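Local coordinates for 3-hydroxyisobutyrate dehydrogenase family protein (Geobacter sulfurreducens, PDB 3PDU) that binds NADP+ and probably reduces succinic semialdehyde to gamma-hydroxybutyrate, as a member of the beta-hydroxyacid dehydrogenase family, at residues G226-S231 with A280-L285. Numbering follows the deposited sequence.
With NAP (NADP nicotinamide-adenine-dinucleotide phosphate), chain I.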
loop_
_atom_site.group_PDB
_atom_site.type_symbol
_atom_site.label_atom_id
_atom_site.label_comp_id
_atom_site.label_asym_id
_atom_site.label_seq_id
_atom_site.Cartn_x
_atom_site.Cartn_y
_atom_site.Cartn_z
ATOM N N GLY A 226 6.373 25.818 -1.235
ATOM C CA GLY A 226 5.113 25.539 -0.567
ATOM C C GLY A 226 3.927 26.172 -1.282
ATOM O O GLY A 226 2.844 26.304 -0.716
ATOM N N GLU A 227 4.131 26.576 -2.533
ATOM C CA GLU A 227 3.062 27.202 -3.313
ATOM C C GLU A 227 2.723 26.320 -4.511
ATOM O O GLU A 227 3.622 25.900 -5.234
ATOM C CB GLU A 227 3.492 28.589 -3.799
ATOM C CG GLU A 227 3.695 29.607 -2.690
ATOM C CD GLU A 227 2.425 30.380 -2.364
ATOM O OE1 GLU A 227 1.404 29.744 -2.021
ATOM O OE2 GLU A 227 2.450 31.628 -2.450
ATOM N N PHE A 228 1.439 26.045 -4.722
ATOM C CA PHE A 228 1.034 25.080 -5.748
ATOM C C PHE A 228 0.033 25.649 -6.751
ATOM O O PHE A 228 -1.096 25.155 -6.862
ATOM C CB PHE A 228 0.482 23.804 -5.087
ATOM C CG PHE A 228 1.436 23.188 -4.102
ATOM C CD1 PHE A 228 2.365 22.241 -4.516
ATOM C CD2 PHE A 228 1.437 23.586 -2.780
ATOM C CE1 PHE A 228 3.253 21.682 -3.622
ATOM C CE2 PHE A 228 2.333 23.038 -1.878
ATOM C CZ PHE A 228 3.245 22.091 -2.298
ATOM N N PRO A 229 0.454 26.676 -7.505
ATOM C CA PRO A 229 -0.416 27.247 -8.538
ATOM C C PRO A 229 -0.799 26.163 -9.549
ATOM O O PRO A 229 0.043 25.363 -9.963
ATOM C CB PRO A 229 0.459 28.316 -9.189
ATOM C CG PRO A 229 1.866 27.866 -8.915
ATOM C CD PRO A 229 1.828 27.204 -7.575
ATOM N N THR A 230 -2.068 26.132 -9.938
ATOM C CA THR A 230 -2.604 24.956 -10.614
ATOM C C THR A 230 -2.241 24.850 -12.086
ATOM O O THR A 230 -2.651 25.687 -12.888
ATOM C CB THR A 230 -4.132 24.908 -10.472
ATOM O OG1 THR A 230 -4.476 25.045 -9.089
ATOM C CG2 THR A 230 -4.675 23.588 -11.002
ATOM N N SER A 231 -1.466 23.823 -12.442
ATOM C CA SER A 231 -1.296 23.468 -13.852
ATOM C C SER A 231 -2.171 22.265 -14.197
ATOM O O SER A 231 -2.876 22.265 -15.198
ATOM C CB SER A 231 0.163 23.168 -14.194
ATOM O OG SER A 231 0.923 24.368 -14.212
ATOM N N ALA A 280 0.576 19.235 -5.037
ATOM C CA ALA A 280 0.137 19.510 -3.677
ATOM C C ALA A 280 -0.133 18.247 -2.856
ATOM O O ALA A 280 -0.426 18.336 -1.667
ATOM C CB ALA A 280 -1.082 20.426 -3.687
ATOM N N VAL A 281 -0.036 17.072 -3.473
ATOM C CA VAL A 281 -0.099 15.841 -2.689
ATOM C C VAL A 281 1.008 15.870 -1.633
ATOM O O VAL A 281 0.903 15.251 -0.591
ATOM C CB VAL A 281 0.023 14.573 -3.576
ATOM C CG1 VAL A 281 1.410 14.476 -4.197
ATOM C CG2 VAL A 281 -0.302 13.320 -2.760
ATOM N N PHE A 282 2.069 16.614 -1.911
ATOM C CA PHE A 282 3.147 16.788 -0.942
ATOM C C PHE A 282 2.626 17.255 0.415
ATOM O O PHE A 282 3.189 16.930 1.461
ATOM C CB PHE A 282 4.153 17.789 -1.499
ATOM C CG PHE A 282 5.305 18.072 -0.591
ATOM C CD1 PHE A 282 6.244 17.091 -0.311
ATOM C CD2 PHE A 282 5.488 19.345 -0.062
ATOM C CE1 PHE A 282 7.332 17.370 0.506
ATOM C CE2 PHE A 282 6.570 19.624 0.759
ATOM C CZ PHE A 282 7.494 18.641 1.038
ATOM N N ARG A 283 1.551 18.028 0.398
ATOM C CA ARG A 283 1.019 18.588 1.636
ATOM C C ARG A 283 0.427 17.545 2.590
ATOM O O ARG A 283 0.210 17.835 3.762
ATOM C CB ARG A 283 0.020 19.711 1.344
ATOM C CG ARG A 283 0.699 20.910 0.689
ATOM C CD ARG A 283 -0.283 22.003 0.339
ATOM N NE ARG A 283 -0.594 22.828 1.499
ATOM C CZ ARG A 283 -1.278 23.965 1.436
ATOM N NH1 ARG A 283 -1.724 24.405 0.264
ATOM N NH2 ARG A 283 -1.517 24.659 2.546
ATOM N N VAL A 284 0.180 16.334 2.104
ATOM C CA VAL A 284 -0.249 15.263 2.999
ATOM C C VAL A 284 0.835 14.202 3.176
ATOM O O VAL A 284 0.655 13.256 3.937
ATOM C CB VAL A 284 -1.587 14.593 2.576
ATOM C CG1 VAL A 284 -2.711 15.623 2.536
ATOM C CG2 VAL A 284 -1.447 13.855 1.234
ATOM N N LEU A 285 1.949 14.354 2.463
ATOM C CA LEU A 285 3.085 13.447 2.613
ATOM C C LEU A 285 4.070 13.968 3.672
ATOM O O LEU A 285 4.580 13.209 4.497
ATOM C CB LEU A 285 3.786 13.240 1.267
ATOM C CG LEU A 285 2.943 12.616 0.153
ATOM C CD1 LEU A 285 3.713 12.599 -1.155
ATOM C CD2 LEU A 285 2.482 11.191 0.526
HETATM P PA NAP I . -10.793 21.983 -15.592
HETATM O O1A NAP I . -11.262 21.496 -14.284
HETATM O O2A NAP I . -10.131 23.298 -15.536
HETATM O O5B NAP I . -11.973 22.004 -16.665
HETATM C C5B NAP I . -12.971 21.022 -16.762
HETATM C C4B NAP I . -13.938 21.454 -17.864
HETATM O O4B NAP I . -15.014 20.526 -17.920
HETATM C C3B NAP I . -14.571 22.828 -17.607
HETATM O O3B NAP I . -14.829 23.426 -18.865
HETATM C C2B NAP I . -15.898 22.472 -16.957
HETATM O O2B NAP I . -16.950 23.385 -17.147
HETATM C C1B NAP I . -16.224 21.210 -17.726
HETATM N N9A NAP I . -17.188 20.350 -17.029
HETATM C C8A NAP I . -17.021 19.649 -15.866
HETATM N N7A NAP I . -18.182 18.986 -15.620
HETATM C C5A NAP I . -19.059 19.243 -16.611
HETATM C C6A NAP I . -20.358 18.820 -16.853
HETATM N N6A NAP I . -20.967 17.980 -16.008
HETATM N N1A NAP I . -21.003 19.282 -17.976
HETATM C C2A NAP I . -20.371 20.140 -18.855
HETATM N N3A NAP I . -19.079 20.554 -18.608
HETATM C C4A NAP I . -18.442 20.109 -17.501
HETATM O O3 NAP I . -9.840 20.822 -16.147
HETATM P PN NAP I . -8.656 20.788 -17.222
HETATM O O1N NAP I . -7.381 20.800 -16.483
HETATM O O2N NAP I . -8.973 21.746 -18.312
HETATM O O5D NAP I . -8.902 19.282 -17.729
HETATM C C5D NAP I . -9.763 18.950 -18.795
HETATM C C4D NAP I . -9.413 17.522 -19.197
HETATM O O4D NAP I . -8.076 17.476 -19.655
HETATM C C3D NAP I . -9.466 16.586 -17.994
HETATM O O3D NAP I . -9.877 15.309 -18.457
HETATM C C2D NAP I . -8.026 16.488 -17.532
HETATM O O2D NAP I . -7.751 15.277 -16.842
HETATM C C1D NAP I . -7.341 16.545 -18.891
HETATM N N1N NAP I . -5.945 16.984 -18.897
HETATM C C2N NAP I . -5.522 18.005 -18.090
HETATM C C3N NAP I . -4.188 18.421 -18.138
HETATM C C7N NAP I . -3.694 19.566 -17.283
HETATM O O7N NAP I . -2.319 19.686 -17.084
HETATM N N7N NAP I . -4.532 20.431 -16.705
HETATM C C4N NAP I . -3.308 17.793 -19.016
HETATM C C5N NAP I . -3.753 16.767 -19.851
HETATM C C6N NAP I . -5.087 16.380 -19.789
HETATM P P2B NAP I . -17.223 24.541 -16.058
HETATM O O1X NAP I . -18.684 24.855 -16.195
HETATM O O2X NAP I . -16.867 24.024 -14.681
HETATM O O3X NAP I . -16.369 25.734 -16.367
#
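The ring of Phe-228 lies with one face over Ala-280. CA of Ala-280 sits 3.9 Å from the ring centroid and 21° off the ring normal, a CH-pi contact. The methyl CB of Ala-280 lies nearer the ring's root, 3.8 Å from CG of Phe-228. At the outer edge, CZ of Phe-228 meets CD2 of Phe-282 at 4.2 Å, close to the planes of both rings. The two side chains cross at about a right angle. Arg-283 runs obliquely past the ring, touching it through CG and CD, and its CD is 3.6 Å from CE2 of Phe-228. Its guanidinium plane is 17° from the ring plane, but the two do not stack. NH1 of Arg-283 forms a salt bridge with Glu-276. Met-222 and Leu-223 of helix 214-225 also touch Phe-228. The contact thus packs the loop after that helix against the C-terminal turns of the chain. Further along the loop, Ser-231 O accepts a 2.9 Å hydrogen bond from N7N of the NADP carboxamide. Across the two segments the contact is apolar, and the exposed guanidinium is paired with Glu-276. Hydrogen bonds to Asp-275 and Asp-277 also tie the loop whose Ser-231 end meets the nicotinamide.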